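Long-range contacts in SloR (Streptococcus mutans, PDB 5CVI), which probably binds DNA as a homodimeric, manganese-responsive transcription regulator of the DtxR/MntR family: residues 3-8 and 42-47; 48-53 and 62-67; 156-161 and 208-213. All blocks are in the same frame, centred on the assembly; numbering follows the deposited sequence.

Interaction 1: residues 3-8 and 42-47; sequences PNKEDY and VKKLLL. With ZN (zinc ion), chain H.
The ring of Y8 lies under one methyl of V42. CG2 of V42 sits over one face of the ring, offset toward the rim, in a CH-pi contact. V42 CG2 is 3.6 Å from the centroid of the Y8 ring, 15° off the ring normal. The closest ring atom is Y8 CZ, at 3.5 Å from V42 CG2. Y8 CG stands anti to the backbone N (chi1 -177°), and the CB of Y8 points toward helix 35-47. L45 meets the same ring obliquely, with CD1 3.6 Å from Y8 CD2. The phenol oxygen is hydrogen-bonded to N24.

L45 also reaches the type I turn N4-D7. Its CD1 touches the carbonyl oxygen of K5 at 3.4 Å, and its CD2 packs on K5 CB at 3.8 Å. The two methyls thus touch the carbonyl oxygen and the CB of K5. That oxygen accepts a backbone bond from Y8 N.

The contact packs the start of helix 7-18 against the last turns of helix 35-47, within the N-terminal DNA-binding domain with its helix-turn-helix. D7 faces away from helix 35-47 and binds a zinc ion through OD1 at 2.0 Å. E99, E102 and H103 complete that site.

The aliphatic parts of two lysines also meet. K5 and K44 cross at about a right angle, and K5 CD lies 3.6 Å from K44 CB. Their amines have separate acidic partners: K5 NZ forms a long, weak ion pair with E48, and K44 NZ one with E40.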
ATOM      1  N   PRO B   3       1.555   9.652 -11.573  1.00 73.28           N
ATOM      2  CA  PRO B   3       2.109  10.531 -10.535  1.00 61.15           C
ATOM      3  C   PRO B   3       1.203  11.735 -10.322  1.00 54.02           C
ATOM      4  O   PRO B   3       0.818  12.375 -11.300  1.00 54.58           O
ATOM      5  CB  PRO B   3       3.445  10.990 -11.136  1.00 56.88           C
ATOM      6  CG  PRO B   3       3.743  10.026 -12.239  1.00 57.89           C
ATOM      7  CD  PRO B   3       2.412   9.602 -12.769  1.00 65.90           C
ATOM      8  N   ASN B   4       0.859  12.040  -9.074  1.00 51.70           N
ATOM      9  CA  ASN B   4       0.023  13.204  -8.804  1.00 52.89           C
ATOM     10  C   ASN B   4       0.850  14.485  -8.732  1.00 41.56           C
ATOM     11  O   ASN B   4       2.073  14.450  -8.860  1.00 31.32           O
ATOM     12  CB  ASN B   4      -0.802  13.022  -7.526  1.00 52.48           C
ATOM     13  CG  ASN B   4      -0.008  13.322  -6.272  1.00 47.58           C
ATOM     14  OD1 ASN B   4       1.138  12.901  -6.136  1.00 50.94           O
ATOM     15  ND2 ASN B   4      -0.611  14.065  -5.352  1.00 42.31           N
ATOM     16  N   LYS B   5       0.173  15.609  -8.526  1.00 37.56           N
ATOM     17  CA  LYS B   5       0.819  16.918  -8.480  1.00 31.79           C
ATOM     18  C   LYS B   5       1.972  17.004  -7.480  1.00 28.18           C
ATOM     19  O   LYS B   5       2.950  17.710  -7.714  1.00 25.22           O
ATOM     20  CB  LYS B   5      -0.220  18.005  -8.178  1.00 27.85           C
ATOM     21  CG  LYS B   5      -1.202  17.625  -7.083  1.00 35.21           C
ATOM     22  CD  LYS B   5      -2.231  18.716  -6.831  1.00 41.14           C
ATOM     23  CE  LYS B   5      -3.456  18.161  -6.119  1.00 46.29           C
ATOM     24  NZ  LYS B   5      -3.102  17.339  -4.925  1.00 47.20           N
ATOM     25  N   GLU B   6       1.851  16.283  -6.371  1.00 28.54           N
ATOM     26  CA  GLU B   6       2.792  16.414  -5.259  1.00 34.96           C
ATOM     27  C   GLU B   6       4.235  16.040  -5.617  1.00 33.52           C
ATOM     28  O   GLU B   6       5.185  16.579  -5.043  1.00 29.69           O
ATOM     29  CB  GLU B   6       2.300  15.609  -4.048  1.00 35.72           C
ATOM     30  CG  GLU B   6       0.961  16.086  -3.501  1.00 37.04           C
ATOM     31  CD  GLU B   6       0.470  15.265  -2.322  1.00 48.39           C
ATOM     32  OE1 GLU B   6       1.152  14.289  -1.945  1.00 47.41           O
ATOM     33  OE2 GLU B   6      -0.604  15.596  -1.773  1.00 58.17           O
ATOM     34  N   ASP B   7       4.393  15.132  -6.574  1.00 29.04           N
ATOM     35  CA  ASP B   7       5.715  14.663  -6.982  1.00 23.29           C
ATOM     36  C   ASP B   7       6.572  15.775  -7.578  1.00 22.42           C
ATOM     37  O   ASP B   7       7.797  15.669  -7.632  1.00 22.62           O
ATOM     38  CB  ASP B   7       5.588  13.505  -7.970  1.00 24.87           C
ATOM     39  CG  ASP B   7       4.967  12.279  -7.343  1.00 27.73           C
ATOM     40  OD1 ASP B   7       5.104  12.116  -6.113  1.00 35.92           O
ATOM     41  OD2 ASP B   7       4.339  11.485  -8.074  1.00 33.08           O
ATOM     42  N   TYR B   8       5.919  16.841  -8.022  1.00 21.74           N
ATOM     43  CA  TYR B   8       6.616  18.018  -8.518  1.00 22.59           C
ATOM     44  C   TYR B   8       7.414  18.656  -7.384  1.00 20.58           C
ATOM     45  O   TYR B   8       8.488  19.212  -7.602  1.00 24.63           O
ATOM     46  CB  TYR B   8       5.612  19.014  -9.107  1.00 20.77           C
ATOM     47  CG  TYR B   8       6.232  20.248  -9.716  1.00 32.23           C
ATOM     48  CD1 TYR B   8       6.747  20.229 -11.006  1.00 31.59           C
ATOM     49  CD2 TYR B   8       6.289  21.441  -9.007  1.00 32.35           C
ATOM     50  CE1 TYR B   8       7.310  21.361 -11.570  1.00 20.96           C
ATOM     51  CE2 TYR B   8       6.849  22.575  -9.561  1.00 33.47           C
ATOM     52  CZ  TYR B   8       7.359  22.532 -10.842  1.00 34.54           C
ATOM     53  OH  TYR B   8       7.916  23.663 -11.396  1.00 20.84           O
ATOM     54  N   VAL B  42       1.315  22.165 -11.444  1.00 21.64           N
ATOM     55  CA  VAL B  42       1.867  23.376 -10.844  1.00 23.59           C
ATOM     56  C   VAL B  42       0.760  24.391 -10.575  1.00 27.42           C
ATOM     57  O   VAL B  42       0.814  25.141  -9.598  1.00 31.68           O
ATOM     58  CB  VAL B  42       2.948  24.011 -11.736  1.00 21.16           C
ATOM     59  CG1 VAL B  42       3.458  25.304 -11.121  1.00 20.62           C
ATOM     60  CG2 VAL B  42       4.092  23.036 -11.955  1.00 20.71           C
ATOM     61  N   LYS B  43      -0.244  24.403 -11.446  1.00 23.40           N
ATOM     62  CA  LYS B  43      -1.411  25.260 -11.273  1.00 24.52           C
ATOM     63  C   LYS B  43      -2.123  24.924  -9.965  1.00 29.31           C
ATOM     64  O   LYS B  43      -2.482  25.814  -9.195  1.00 27.41           O
ATOM     65  CB  LYS B  43      -2.363  25.094 -12.459  1.00 26.88           C
ATOM     66  CG  LYS B  43      -3.591  25.995 -12.445  1.00 31.50           C
ATOM     67  CD  LYS B  43      -4.477  25.695 -13.655  1.00 41.96           C
ATOM     68  CE  LYS B  43      -5.623  26.684 -13.797  1.00 49.59           C
ATOM     69  NZ  LYS B  43      -6.367  26.462 -15.072  1.00 48.19           N
ATOM     70  N   LYS B  44      -2.315  23.632  -9.719  1.00 23.63           N
ATOM     71  CA  LYS B  44      -2.958  23.173  -8.494  1.00 25.68           C
ATOM     72  C   LYS B  44      -2.091  23.458  -7.268  1.00 29.03           C
ATOM     73  O   LYS B  44      -2.596  23.835  -6.214  1.00 34.46           O
ATOM     74  CB  LYS B  44      -3.279  21.676  -8.581  1.00 24.87           C
ATOM     75  CG  LYS B  44      -4.349  21.322  -9.611  1.00 40.65           C
ATOM     76  CD  LYS B  44      -4.617  19.821  -9.642  1.00 41.71           C
ATOM     77  CE  LYS B  44      -5.858  19.485 -10.464  1.00 38.96           C
ATOM     78  NZ  LYS B  44      -5.757  19.961 -11.871  1.00 40.50           N
ATOM     79  N   LEU B  45      -0.783  23.277  -7.417  1.00 31.14           N
ATOM     80  CA  LEU B  45       0.155  23.483  -6.316  1.00 30.39           C
ATOM     81  C   LEU B  45       0.209  24.943  -5.868  1.00 27.62           C
ATOM     82  O   LEU B  45       0.431  25.233  -4.693  1.00 21.53           O
ATOM     83  CB  LEU B  45       1.549  22.976  -6.701  1.00 24.93           C
ATOM     84  CG  LEU B  45       1.616  21.485  -7.047  1.00 23.19           C
ATOM     85  CD1 LEU B  45       2.981  21.102  -7.598  1.00 24.06           C
ATOM     86  CD2 LEU B  45       1.275  20.635  -5.831  1.00 20.95           C
ATOM     87  N   LEU B  46       0.003  25.859  -6.809  1.00 29.25           N
ATOM     88  CA  LEU B  46      -0.023  27.285  -6.497  1.00 31.27           C
ATOM     89  C   LEU B  46      -1.255  27.651  -5.671  1.00 29.35           C
ATOM     90  O   LEU B  46      -1.173  28.446  -4.734  1.00 24.12           O
ATOM     91  CB  LEU B  46       0.022  28.116  -7.780  1.00 22.63           C
ATOM     92  CG  LEU B  46       1.295  28.001  -8.618  1.00 22.99           C
ATOM     93  CD1 LEU B  46       1.133  28.707  -9.954  1.00 25.75           C
ATOM     94  CD2 LEU B  46       2.482  28.568  -7.858  1.00 21.81           C
ATOM     95  N   LEU B  47      -2.393  27.059  -6.028  1.00 29.62           N
ATOM     96  CA  LEU B  47      -3.656  27.320  -5.348  1.00 35.30           C
ATOM     97  C   LEU B  47      -3.650  26.763  -3.930  1.00 48.63           C
ATOM     98  O   LEU B  47      -4.241  27.343  -3.015  1.00 59.42           O
ATOM     99  CB  LEU B  47      -4.810  26.699  -6.131  1.00 30.83           C
ATOM    100  CG  LEU B  47      -4.982  27.184  -7.569  1.00 32.82           C
ATOM    101  CD1 LEU B  47      -6.082  26.397  -8.276  1.00 33.47           C
ATOM    102  CD2 LEU B  47      -5.286  28.677  -7.596  1.00 28.28           C
TER
HETATM  103 ZN    ZN H 301       4.485  10.463  -5.166  1.00 23.52          ZN

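Interaction 2: residues 48-53 and 62-67; sequences EDLVLK and TKKGQI
T62 joins the start of helix 63-85 to the turn that leads into strand 51-54. This is the wing side of a winged helix-turn-helix fold, where strands 51-54 and 60-61 form a two-stranded antiparallel hairpin. T62 is the N-cap of the helix. D49, with positive phi, is the C-prime residue of the Schellman motif that ends helix 35-47.

Three hydrogen bonds cross the contact, one of them weak. T62 OG1 donates to D49 O at 2.8 Å and accepts the capping bond from G65 N at 3.2 Å. The hydroxyl thus links a carbonyl of the turn to the first turn of the helix. Its chi1 of 64° sets OG1 between the backbone N and the carbonyl carbon. T62 N donates to L50 O at 3.3 Å from above the carbonyl plane. G65 CA closely approaches the same carbonyl, 3.6 Å from L50 O.

Apolar contacts lie beside these bonds. L50 CD2 packs on K64 CG at 3.6 Å, and L52 CD2 approaches T62 CG2.

The weak bond belongs to K64, which runs fully extended past D49 O and ends with NZ 3.3 Å from E48 O.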
ATOM      1  N   GLU B  48      -2.978  25.631  -3.757  1.00 43.62           N
ATOM      2  CA  GLU B  48      -2.940  24.953  -2.468  1.00 37.53           C
ATOM      3  C   GLU B  48      -1.730  25.389  -1.646  1.00 30.24           C
ATOM      4  O   GLU B  48      -1.400  24.780  -0.629  1.00 24.03           O
ATOM      5  CB  GLU B  48      -2.991  23.435  -2.666  1.00 38.25           C
ATOM      6  CG  GLU B  48      -4.326  22.970  -3.247  1.00 54.17           C
ATOM      7  CD  GLU B  48      -4.266  21.603  -3.908  1.00 65.83           C
ATOM      8  OE1 GLU B  48      -3.396  20.787  -3.534  1.00 73.31           O
ATOM      9  OE2 GLU B  48      -5.094  21.346  -4.810  1.00 62.29           O
ATOM     10  N   ASP B  49      -1.078  26.456  -2.098  1.00 31.87           N
ATOM     11  CA  ASP B  49      -0.017  27.106  -1.331  1.00 40.13           C
ATOM     12  C   ASP B  49       1.167  26.184  -1.065  1.00 36.56           C
ATOM     13  O   ASP B  49       1.741  26.196   0.022  1.00 36.99           O
ATOM     14  CB  ASP B  49      -0.572  27.628  -0.004  1.00 46.74           C
ATOM     15  CG  ASP B  49      -1.761  28.547  -0.190  1.00 54.52           C
ATOM     16  OD1 ASP B  49      -1.757  29.331  -1.163  1.00 52.62           O
ATOM     17  OD2 ASP B  49      -2.703  28.480   0.629  1.00 60.38           O
ATOM     18  N   LEU B  50       1.530  25.387  -2.065  1.00 28.93           N
ATOM     19  CA  LEU B  50       2.641  24.455  -1.924  1.00 27.73           C
ATOM     20  C   LEU B  50       3.897  24.979  -2.620  1.00 29.52           C
ATOM     21  O   LEU B  50       5.014  24.592  -2.282  1.00 28.22           O
ATOM     22  CB  LEU B  50       2.252  23.075  -2.456  1.00 20.62           C
ATOM     23  CG  LEU B  50       1.162  22.353  -1.661  1.00 21.34           C
ATOM     24  CD1 LEU B  50       0.739  21.071  -2.364  1.00 21.51           C
ATOM     25  CD2 LEU B  50       1.646  22.054  -0.249  1.00 21.54           C
ATOM     26  N   VAL B  51       3.702  25.865  -3.590  1.00 30.86           N
ATOM     27  CA  VAL B  51       4.813  26.496  -4.292  1.00 29.42           C
ATOM     28  C   VAL B  51       4.483  27.943  -4.635  1.00 28.32           C
ATOM     29  O   VAL B  51       3.323  28.356  -4.580  1.00 24.00           O
ATOM     30  CB  VAL B  51       5.174  25.746  -5.593  1.00 30.76           C
ATOM     31  CG1 VAL B  51       5.618  24.327  -5.285  1.00 34.07           C
ATOM     32  CG2 VAL B  51       3.997  25.751  -6.555  1.00 28.75           C
ATOM     33  N   LEU B  52       5.509  28.708  -4.989  1.00 28.17           N
ATOM     34  CA  LEU B  52       5.323  30.090  -5.412  1.00 31.64           C
ATOM     35  C   LEU B  52       6.189  30.390  -6.628  1.00 33.45           C
ATOM     36  O   LEU B  52       7.288  29.849  -6.767  1.00 27.39           O
ATOM     37  CB  LEU B  52       5.640  31.055  -4.266  1.00 24.50           C
ATOM     38  CG  LEU B  52       6.999  30.898  -3.579  1.00 30.10           C
ATOM     39  CD1 LEU B  52       8.101  31.566  -4.385  1.00 30.64           C
ATOM     40  CD2 LEU B  52       6.951  31.456  -2.165  1.00 33.94           C
ATOM     41  N   LYS B  53       5.684  31.246  -7.509  1.00 40.89           N
ATOM     42  CA  LYS B  53       6.421  31.637  -8.704  1.00 40.35           C
ATOM     43  C   LYS B  53       7.310  32.838  -8.409  1.00 41.65           C
ATOM     44  O   LYS B  53       6.837  33.973  -8.365  1.00 47.51           O
ATOM     45  CB  LYS B  53       5.459  31.962  -9.848  1.00 35.64           C
ATOM     46  CG  LYS B  53       6.140  32.418 -11.130  1.00 28.62           C
ATOM     47  CD  LYS B  53       7.038  31.328 -11.696  1.00 28.34           C
ATOM     48  CE  LYS B  53       7.841  31.838 -12.882  1.00 36.37           C
ATOM     49  NZ  LYS B  53       6.971  32.352 -13.977  1.00 34.41           N
ATOM     50  N   THR B  62       7.129  26.581  -0.795  1.00 29.38           N
ATOM     51  CA  THR B  62       6.710  27.249   0.427  1.00 28.00           C
ATOM     52  C   THR B  62       7.085  26.334   1.584  1.00 26.49           C
ATOM     53  O   THR B  62       7.447  25.176   1.362  1.00 22.79           O
ATOM     54  CB  THR B  62       5.192  27.465   0.454  1.00 29.98           C
ATOM     55  OG1 THR B  62       4.530  26.193   0.474  1.00 26.58           O
ATOM     56  CG2 THR B  62       4.743  28.248  -0.767  1.00 28.63           C
ATOM     57  N   LYS B  63       6.999  26.840   2.810  1.00 24.38           N
ATOM     58  CA  LYS B  63       7.303  26.026   3.983  1.00 38.61           C
ATOM     59  C   LYS B  63       6.388  24.803   4.048  1.00 45.93           C
ATOM     60  O   LYS B  63       6.808  23.719   4.458  1.00 23.50           O
ATOM     61  CB  LYS B  63       7.183  26.849   5.268  1.00 35.67           C
ATOM     62  CG  LYS B  63       7.696  26.133   6.510  1.00 43.63           C
ATOM     63  CD  LYS B  63       9.142  25.692   6.323  1.00 46.24           C
ATOM     64  CE  LYS B  63       9.661  24.915   7.522  1.00 46.03           C
ATOM     65  NZ  LYS B  63      11.075  24.490   7.320  1.00 48.36           N
ATOM     66  N   LYS B  64       5.139  24.982   3.627  1.00 23.51           N
ATOM     67  CA  LYS B  64       4.175  23.889   3.581  1.00 32.88           C
ATOM     68  C   LYS B  64       4.634  22.825   2.592  1.00 32.68           C
ATOM     69  O   LYS B  64       4.400  21.633   2.794  1.00 21.90           O
ATOM     70  CB  LYS B  64       2.792  24.418   3.191  1.00 23.41           C
ATOM     71  CG  LYS B  64       1.707  23.357   3.108  1.00 37.03           C
ATOM     72  CD  LYS B  64       0.365  23.973   2.724  1.00 39.29           C
ATOM     73  CE  LYS B  64      -0.741  22.930   2.678  1.00 42.51           C
ATOM     74  NZ  LYS B  64      -2.073  23.542   2.402  1.00 45.69           N
ATOM     75  N   GLY B  65       5.293  23.269   1.525  1.00 34.37           N
ATOM     76  CA  GLY B  65       5.786  22.376   0.492  1.00 29.05           C
ATOM     77  C   GLY B  65       7.042  21.629   0.892  1.00 28.88           C
ATOM     78  O   GLY B  65       7.251  20.491   0.476  1.00 31.86           O
ATOM     79  N   GLN B  66       7.882  22.271   1.698  1.00 33.21           N
ATOM     80  CA  GLN B  66       9.080  21.621   2.220  1.00 31.37           C
ATOM     81  C   GLN B  66       8.681  20.476   3.147  1.00 29.43           C
ATOM     82  O   GLN B  66       9.229  19.377   3.069  1.00 24.70           O
ATOM     83  CB  GLN B  66       9.958  22.625   2.975  1.00 29.97           C
ATOM     84  CG  GLN B  66      10.372  23.845   2.164  1.00 40.27           C
ATOM     85  CD  GLN B  66      11.170  24.844   2.983  1.00 50.51           C
ATOM     86  OE1 GLN B  66      11.613  24.540   4.091  1.00 61.69           O
ATOM     87  NE2 GLN B  66      11.349  26.046   2.445  1.00 50.18           N
ATOM     88  N   ILE B  67       7.716  20.743   4.021  1.00 22.47           N
ATOM     89  CA  ILE B  67       7.217  19.734   4.950  1.00 35.73           C
ATOM     90  C   ILE B  67       6.613  18.546   4.214  1.00 30.48           C
ATOM     91  O   ILE B  67       6.906  17.394   4.532  1.00 29.88           O
ATOM     92  CB  ILE B  67       6.164  20.318   5.913  1.00 37.95           C
ATOM     93  CG1 ILE B  67       6.780  21.429   6.766  1.00 24.42           C
ATOM     94  CG2 ILE B  67       5.580  19.226   6.786  1.00 24.22           C
ATOM     95  CD1 ILE B  67       5.780  22.161   7.628  1.00 25.37           C
TER

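Interaction 3: residues 156-161 and 208-213; sequences KRVQDN and SQIYIE. With ZN (zinc ion), chain J.
Strands 156-158 and 210-213 run antiparallel, 172° between their directions, with R157 and Y211 as a hydrogen-bonded pair. K156 and R157 both face Y211 in a classic beta bulge. Y211 O accepts from K156 N at 3.2 Å and more weakly from R157 N, while Y211 N donates to R157 O at 2.8 Å.

R157 and Y211 lie side by side and point the same way. The guanidinium lies flat on the ring, planes 10° apart and centres 3.7 Å apart, in a cation-pi stack. R157 is extended from CG to NE, and NH1 comes over the ring, 3.3 Å from Y211 CZ. NH1 also bonds Y140 O. A water bridges R157 NH2 and Y211 OH.

The two strands are neighbours in the five-stranded antiparallel sheet of the FeoA domain, which has an SH3-like fold. V158 and I210 make a non-hydrogen-bonded pair on the other face, where V158 also meets helix 162-170.

Beyond the strand, the side chains of Q159 and Q209 cross obliquely, their amide planes 66° apart. The next residue, D160, points away and binds zinc through OD2 at 1.9 Å, with H76, H95 and a water.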
ATOM      1  N   LYS B 156      28.748   7.068  -2.445  1.00 24.08           N
ATOM      2  CA  LYS B 156      27.867   6.960  -1.284  1.00 23.28           C
ATOM      3  C   LYS B 156      26.378   7.083  -1.622  1.00 26.03           C
ATOM      4  O   LYS B 156      25.539   6.463  -0.964  1.00 29.71           O
ATOM      5  CB  LYS B 156      28.244   7.993  -0.215  1.00 18.76           C
ATOM      6  CG  LYS B 156      29.681   7.914   0.273  1.00 29.06           C
ATOM      7  CD  LYS B 156      30.056   6.507   0.716  1.00 35.99           C
ATOM      8  CE  LYS B 156      29.242   6.060   1.921  1.00 40.77           C
ATOM      9  NZ  LYS B 156      29.537   4.640   2.282  1.00 40.99           N
ATOM     10  N   ARG B 157      26.049   7.882  -2.633  1.00 15.23           N
ATOM     11  CA  ARG B 157      24.651   8.144  -2.971  1.00 20.35           C
ATOM     12  C   ARG B 157      24.423   8.447  -4.452  1.00 21.75           C
ATOM     13  O   ARG B 157      25.252   9.088  -5.106  1.00 18.04           O
ATOM     14  CB  ARG B 157      24.105   9.293  -2.121  1.00 21.09           C
ATOM     15  CG  ARG B 157      22.808   9.902  -2.641  1.00 14.80           C
ATOM     16  CD  ARG B 157      22.382  11.088  -1.790  1.00 15.83           C
ATOM     17  NE  ARG B 157      21.276  11.832  -2.383  1.00 31.78           N
ATOM     18  CZ  ARG B 157      21.251  13.155  -2.511  1.00 31.59           C
ATOM     19  NH1 ARG B 157      22.277  13.880  -2.088  1.00 30.00           N
ATOM     20  NH2 ARG B 157      20.202  13.754  -3.058  1.00 36.48           N
ATOM     21  N   VAL B 158      23.285   7.982  -4.966  1.00 16.42           N
ATOM     22  CA  VAL B 158      22.872   8.259  -6.338  1.00 16.22           C
ATOM     23  C   VAL B 158      21.412   8.685  -6.351  1.00 20.01           C
ATOM     24  O   VAL B 158      20.685   8.455  -5.387  1.00 23.50           O
ATOM     25  CB  VAL B 158      23.033   7.032  -7.245  1.00 12.56           C
ATOM     26  CG1 VAL B 158      24.484   6.579  -7.276  1.00 16.89           C
ATOM     27  CG2 VAL B 158      22.126   5.900  -6.758  1.00 12.85           C
ATOM     28  N   GLN B 159      20.982   9.298  -7.449  1.00 27.58           N
ATOM     29  CA  GLN B 159      19.602   9.758  -7.558  1.00 27.20           C
ATOM     30  C   GLN B 159      18.630   8.634  -7.878  1.00 20.48           C
ATOM     31  O   GLN B 159      19.006   7.597  -8.429  1.00 17.11           O
ATOM     32  CB  GLN B 159      19.468  10.852  -8.615  1.00 22.90           C
ATOM     33  CG  GLN B 159      19.572  12.257  -8.070  1.00 34.44           C
ATOM     34  CD  GLN B 159      18.953  13.275  -9.002  1.00 51.35           C
ATOM     35  OE1 GLN B 159      18.357  12.916 -10.022  1.00 54.40           O
ATOM     36  NE2 GLN B 159      19.087  14.552  -8.662  1.00 57.88           N
ATOM     37  N   ASP B 160      17.369   8.863  -7.530  1.00 19.37           N
ATOM     38  CA  ASP B 160      16.294   7.970  -7.912  1.00 20.36           C
ATOM     39  C   ASP B 160      16.015   8.191  -9.388  1.00 19.86           C
ATOM     40  O   ASP B 160      15.158   8.988  -9.752  1.00 22.76           O
ATOM     41  CB  ASP B 160      15.044   8.278  -7.095  1.00 20.58           C
ATOM     42  CG  ASP B 160      14.008   7.178  -7.181  1.00 20.45           C
ATOM     43  OD1 ASP B 160      13.972   6.466  -8.208  1.00 27.18           O
ATOM     44  OD2 ASP B 160      13.230   7.022  -6.217  1.00 15.31           O
ATOM     45  N   ASN B 161      16.744   7.485 -10.241  1.00 13.00           N
ATOM     46  CA  ASN B 161      16.663   7.735 -11.669  1.00 16.87           C
ATOM     47  C   ASN B 161      16.857   6.463 -12.468  1.00 13.68           C
ATOM     48  O   ASN B 161      17.927   5.861 -12.428  1.00 17.45           O
ATOM     49  CB  ASN B 161      17.715   8.771 -12.064  1.00 20.68           C
ATOM     50  CG  ASN B 161      17.603   9.192 -13.506  1.00 21.75           C
ATOM     51  OD1 ASN B 161      18.094   8.507 -14.406  1.00 16.88           O
ATOM     52  ND2 ASN B 161      16.952  10.326 -13.738  1.00 32.44           N
ATOM     53  N   SER B 208      26.649  14.698 -12.273  1.00 26.42           N
ATOM     54  CA  SER B 208      25.810  15.579 -11.471  1.00 30.15           C
ATOM     55  C   SER B 208      24.734  14.807 -10.718  1.00 40.01           C
ATOM     56  O   SER B 208      24.104  15.339  -9.804  1.00 50.70           O
ATOM     57  CB  SER B 208      25.155  16.634 -12.361  1.00 36.85           C
ATOM     58  OG  SER B 208      24.357  16.026 -13.360  1.00 36.06           O
ATOM     59  N   GLN B 209      24.523  13.556 -11.116  1.00 42.66           N
ATOM     60  CA  GLN B 209      23.502  12.708 -10.508  1.00 38.67           C
ATOM     61  C   GLN B 209      24.127  11.719  -9.534  1.00 37.61           C
ATOM     62  O   GLN B 209      23.459  10.818  -9.028  1.00 45.69           O
ATOM     63  CB  GLN B 209      22.733  11.946 -11.587  1.00 44.26           C
ATOM     64  CG  GLN B 209      21.955  12.830 -12.545  1.00 55.16           C
ATOM     65  CD  GLN B 209      20.803  13.544 -11.872  1.00 69.98           C
ATOM     66  OE1 GLN B 209      21.006  14.440 -11.051  1.00 73.38           O
ATOM     67  NE2 GLN B 209      19.581  13.142 -12.209  1.00 76.84           N
ATOM     68  N   ILE B 210      25.418  11.894  -9.277  1.00 33.45           N
ATOM     69  CA  ILE B 210      26.162  11.000  -8.400  1.00 34.31           C
ATOM     70  C   ILE B 210      26.799  11.768  -7.246  1.00 30.83           C
ATOM     71  O   ILE B 210      27.227  12.913  -7.407  1.00 35.38           O
ATOM     72  CB  ILE B 210      27.260  10.253  -9.179  1.00 41.44           C
ATOM     73  CG1 ILE B 210      26.633   9.214 -10.107  1.00 40.91           C
ATOM     74  CG2 ILE B 210      28.236   9.586  -8.228  1.00 42.47           C
ATOM     75  CD1 ILE B 210      27.651   8.420 -10.891  1.00 43.20           C
ATOM     76  N   TYR B 211      26.857  11.134  -6.081  1.00 23.95           N
ATOM     77  CA  TYR B 211      27.423  11.768  -4.898  1.00 24.63           C
ATOM     78  C   TYR B 211      28.564  10.930  -4.325  1.00 26.27           C
ATOM     79  O   TYR B 211      28.443   9.713  -4.181  1.00 31.60           O
ATOM     80  CB  TYR B 211      26.333  11.999  -3.849  1.00 17.61           C
ATOM     81  CG  TYR B 211      25.206  12.894  -4.324  1.00 17.74           C
ATOM     82  CD1 TYR B 211      24.078  12.361  -4.939  1.00 23.64           C
ATOM     83  CD2 TYR B 211      25.268  14.269  -4.153  1.00 19.26           C
ATOM     84  CE1 TYR B 211      23.044  13.177  -5.372  1.00 28.23           C
ATOM     85  CE2 TYR B 211      24.239  15.093  -4.580  1.00 41.53           C
ATOM     86  CZ  TYR B 211      23.131  14.543  -5.189  1.00 35.58           C
ATOM     87  OH  TYR B 211      22.112  15.364  -5.615  1.00 31.80           O
ATOM     88  N   ILE B 212      29.672  11.589  -3.999  1.00 22.27           N
ATOM     89  CA  ILE B 212      30.865  10.889  -3.536  1.00 22.79           C
ATOM     90  C   ILE B 212      31.414  11.460  -2.230  1.00 28.66           C
ATOM     91  O   ILE B 212      30.973  12.508  -1.761  1.00 28.84           O
ATOM     92  CB  ILE B 212      31.972  10.915  -4.607  1.00 20.00           C
ATOM     93  CG1 ILE B 212      32.223  12.350  -5.074  1.00 23.48           C
ATOM     94  CG2 ILE B 212      31.589  10.032  -5.782  1.00 18.56           C
ATOM     95  CD1 ILE B 212      33.277  12.472  -6.159  1.00 21.43           C
ATOM     96  N   GLU B 213      32.378  10.753  -1.650  1.00 34.24           N
ATOM     97  CA  GLU B 213      33.024  11.185  -0.416  1.00 37.74           C
ATOM     98  C   GLU B 213      34.427  10.586  -0.363  1.00 42.66           C
ATOM     99  O   GLU B 213      34.623   9.425  -0.721  1.00 53.27           O
ATOM    100  CB  GLU B 213      32.190  10.765   0.799  1.00 37.87           C
ATOM    101  CG  GLU B 213      32.639  11.375   2.120  1.00 51.10           C
ATOM    102  CD  GLU B 213      31.491  11.565   3.101  1.00 51.90           C
ATOM    103  OE1 GLU B 213      30.513  12.257   2.744  1.00 50.77           O
ATOM    104  OE2 GLU B 213      31.566  11.025   4.228  1.00 46.66           O
TER
HETATM  105 ZN    ZN J 303      11.585   6.031  -6.516  1.00 18.36          ZN
HETATM  106  O   HOH W   1      21.091  16.848  -2.988  1.00 42.73           O
HETATM  107  O   HOH W   2      12.582   4.173  -6.257  1.00 15.65           O

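How the interactions relate
Interactions 1, 2 and 3 follow one another along the chain. Interactions 1 and 2 touch, with centres about 10 Å apart. Helix 35-47 enters interaction 1 and leads directly into the turn of interaction 2. Together they tie helix 7-18, the end of helix 35-47, the two-stranded sheet and the start of helix 63-85 into one unit. Interaction 3 lies in the FeoA domain, with its centre about 26 Å from each of the others and no direct touch. Interactions 1 and 3 each supply an aspartate to a different zinc site. H76 of helix 63-85, which starts in interaction 2, shares the second site with D160, so metal links the FeoA domain to that helix.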